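Local coordinates for uncharacterized protein MTH_862 (Methanothermobacter thermautotrophicus, PDB 2R47) that is of unknown function and belongs to a family of uncharacterised proteins conserved in archaea, at residues E21-A26 / V85-L90. Sequence-based numbering, arbitrary orientation.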
ATOM      1  N   GLU A  21      -5.308   3.515 -16.862  1.00 18.47           N
ATOM      2  CA  GLU A  21      -6.264   3.585 -17.970  1.00 18.29           C
ATOM      3  C   GLU A  21      -7.504   4.369 -17.570  1.00 18.39           C
ATOM      4  O   GLU A  21      -7.972   5.224 -18.349  1.00 17.76           O
ATOM      5  CB  GLU A  21      -6.682   2.168 -18.356  1.00 19.39           C
ATOM      6  CG  GLU A  21      -5.600   1.402 -19.055  1.00 18.74           C
ATOM      7  CD  GLU A  21      -5.983  -0.054 -19.283  1.00 24.80           C
ATOM      8  OE1 GLU A  21      -7.049  -0.532 -18.809  1.00 25.04           O
ATOM      9  OE2 GLU A  21      -5.189  -0.736 -19.948  1.00 26.69           O
ATOM     10  N   ALA A  22      -8.034   4.073 -16.377  1.00 17.98           N
ATOM     11  CA  ALA A  22      -9.234   4.734 -15.860  1.00 18.99           C
ATOM     12  C   ALA A  22      -9.038   6.264 -15.756  1.00 18.32           C
ATOM     13  O   ALA A  22      -9.946   7.007 -16.058  1.00 18.64           O
ATOM     14  CB  ALA A  22      -9.673   4.120 -14.510  1.00 19.71           C
ATOM     15  N   VAL A  23      -7.855   6.733 -15.355  1.00 17.29           N
ATOM     16  CA  VAL A  23      -7.614   8.178 -15.175  1.00 18.07           C
ATOM     17  C   VAL A  23      -6.769   8.838 -16.284  1.00 18.49           C
ATOM     18  O   VAL A  23      -6.200   9.917 -16.090  1.00 19.67           O
ATOM     19  CB  VAL A  23      -6.979   8.476 -13.787  1.00 17.46           C
ATOM     20  CG1 VAL A  23      -7.952   7.988 -12.689  1.00 16.41           C
ATOM     21  CG2 VAL A  23      -5.608   7.800 -13.652  1.00 17.52           C
ATOM     22  N   LYS A  24      -6.738   8.228 -17.453  1.00 20.05           N
ATOM     23  CA  LYS A  24      -5.825   8.676 -18.498  1.00 21.72           C
ATOM     24  C   LYS A  24      -5.981  10.133 -18.876  1.00 22.83           C
ATOM     25  O   LYS A  24      -5.002  10.775 -19.208  1.00 23.64           O
ATOM     26  CB  LYS A  24      -5.975   7.820 -19.752  1.00 21.53           C
ATOM     27  CG  LYS A  24      -7.376   7.691 -20.307  1.00 22.89           C
ATOM     28  CD  LYS A  24      -7.398   6.613 -21.441  1.00 23.61           C
ATOM     29  CE  LYS A  24      -8.530   6.838 -22.459  1.00 26.88           C
ATOM     30  NZ  LYS A  24      -8.852   5.589 -23.312  1.00 25.28           N
ATOM     31  N   ASP A  25      -7.209  10.638 -18.853  1.00 23.22           N
ATOM     32  CA  ASP A  25      -7.483  12.007 -19.300  1.00 24.70           C
ATOM     33  C   ASP A  25      -7.503  13.030 -18.174  1.00 24.28           C
ATOM     34  O   ASP A  25      -7.749  14.217 -18.426  1.00 24.44           O
ATOM     35  CB  ASP A  25      -8.816  12.053 -20.068  1.00 25.66           C
ATOM     36  CG  ASP A  25      -8.742  11.311 -21.410  1.00 28.41           C
ATOM     37  OD1 ASP A  25      -7.694  11.401 -22.084  1.00 31.14           O
ATOM     38  OD2 ASP A  25      -9.726  10.635 -21.776  1.00 33.18           O
ATOM     39  N   ALA A  26      -7.225  12.587 -16.949  1.00 22.60           N
ATOM     40  CA  ALA A  26      -7.297  13.455 -15.763  1.00 21.39           C
ATOM     41  C   ALA A  26      -6.045  14.281 -15.585  1.00 21.12           C
ATOM     42  O   ALA A  26      -4.953  13.834 -15.914  1.00 21.83           O
ATOM     43  CB  ALA A  26      -7.517  12.612 -14.475  1.00 22.00           C
ATOM     44  N   VAL A  85     -10.549  18.461  -7.752  1.00 17.51           N
ATOM     45  CA  VAL A  85      -9.896  17.487  -8.605  1.00 16.97           C
ATOM     46  C   VAL A  85     -10.814  17.113  -9.718  1.00 16.64           C
ATOM     47  O   VAL A  85     -12.032  17.288  -9.599  1.00 16.58           O
ATOM     48  CB  VAL A  85      -9.505  16.214  -7.780  1.00 16.62           C
ATOM     49  CG1 VAL A  85      -8.564  16.599  -6.633  1.00 18.46           C
ATOM     50  CG2 VAL A  85     -10.765  15.564  -7.165  1.00 18.33           C
ATOM     51  N   ASP A  86     -10.273  16.609 -10.819  1.00 17.67           N
ATOM     52  CA  ASP A  86     -11.160  16.145 -11.879  0.60 18.78           C
ATOM     53  C   ASP A  86     -11.450  14.638 -11.798  1.00 17.43           C
ATOM     54  O   ASP A  86     -12.328  14.141 -12.480  1.00 17.16           O
ATOM     55  CB  ASP A  86     -10.709  16.629 -13.270  0.60 20.32           C
ATOM     56  CG  ASP A  86      -9.293  16.224 -13.588  0.60 23.56           C
ATOM     57  OD1 ASP A  86      -9.032  15.022 -13.528  0.60 25.35           O
ATOM     58  OD2 ASP A  86      -8.444  17.092 -13.895  0.60 24.06           O
ATOM     59  N   VAL A  87     -10.726  13.921 -10.934  1.00 16.61           N
ATOM     60  CA  VAL A  87     -11.166  12.554 -10.541  1.00 16.48           C
ATOM     61  C   VAL A  87     -11.043  12.461  -9.028  1.00 15.41           C
ATOM     62  O   VAL A  87      -9.966  12.743  -8.461  1.00 15.86           O
ATOM     63  CB  VAL A  87     -10.287  11.400 -11.136  1.00 16.47           C
ATOM     64  CG1 VAL A  87     -10.797  10.004 -10.638  1.00 17.25           C
ATOM     65  CG2 VAL A  87     -10.325  11.424 -12.672  1.00 18.77           C
ATOM     66  N   LEU A  88     -12.126  12.068  -8.372  1.00 14.95           N
ATOM     67  CA  LEU A  88     -12.077  11.857  -6.948  1.00 14.85           C
ATOM     68  C   LEU A  88     -12.162  10.357  -6.720  1.00 14.61           C
ATOM     69  O   LEU A  88     -13.126   9.735  -7.120  1.00 14.80           O
ATOM     70  CB  LEU A  88     -13.216  12.589  -6.238  1.00 16.15           C
ATOM     71  CG  LEU A  88     -13.296  12.403  -4.711  1.00 15.69           C
ATOM     72  CD1 LEU A  88     -12.006  12.726  -3.926  1.00 15.32           C
ATOM     73  CD2 LEU A  88     -14.519  13.204  -4.169  1.00 15.00           C
ATOM     74  N   VAL A  89     -11.152   9.789  -6.047  1.00 13.75           N
ATOM     75  CA  VAL A  89     -11.100   8.365  -5.809  1.00 14.05           C
ATOM     76  C   VAL A  89     -11.403   8.131  -4.320  1.00 13.45           C
ATOM     77  O   VAL A  89     -10.615   8.517  -3.417  1.00 15.06           O
ATOM     78  CB  VAL A  89      -9.682   7.755  -6.202  1.00 13.38           C
ATOM     79  CG1 VAL A  89      -9.677   6.211  -5.949  1.00 15.10           C
ATOM     80  CG2 VAL A  89      -9.269   8.163  -7.665  1.00 16.43           C
ATOM     81  N   LEU A  90     -12.537   7.501  -4.052  1.00 12.73           N
ATOM     82  CA  LEU A  90     -12.875   7.105  -2.679  1.00 13.88           C
ATOM     83  C   LEU A  90     -12.215   5.750  -2.407  1.00 14.56           C
ATOM     84  O   LEU A  90     -12.353   4.807  -3.217  1.00 16.16           O
ATOM     85  CB  LEU A  90     -14.398   6.960  -2.517  1.00 13.79           C
ATOM     86  CG  LEU A  90     -15.198   8.226  -2.902  1.00 14.85           C
ATOM     87  CD1 LEU A  90     -16.766   7.941  -2.638  1.00 14.19           C
ATOM     88  CD2 LEU A  90     -14.657   9.462  -2.179  1.00 14.47           C
TER
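Val87 meets 21-26 with both methyl groups, CG1 against Val23 and CG2 chiefly against Ala26, a compact case of one branched side chain serving two neighbours. Its CG2 reaches the methyl of Ala26, 3.5 Å from Ala26 CB, while CG1 lies 4.0 Å from Val23 CG1. The two valines cross at about a right angle, and Val23 CG1 lies near both prongs of the fork, with Val87 CG2 the slightly more distant at 4.2 Å. Val87 holds CG1 anti to its backbone N (chi1 178°), which sets CG2 beside that nitrogen and over Ala26.

The same methyl also lies near the carboxylate of Asp86. OD1 is placed 3.0 Å from Ala26 CB, but this side chain was modelled in two positions and so short an approach is doubtful; it is not a hydrogen bond. OD2 accepts the backbone N-H groups of Glu27 and Arg28 just beyond Ala26, which probably holds the carboxylate beside the alanine. A type I turn from Val23 to Ala26, closed by Ala26 N to Val23 O at 3.0 Å, brings both apolar residues to the same partner.

This turn follows helix 11-22 and leads into strand 28-33, which runs parallel to and beside strand 88-91 in the mixed sheet. Met121 of strand 118-125 touches both valines, and Val23 also packs on Ile29 of strand 28-33.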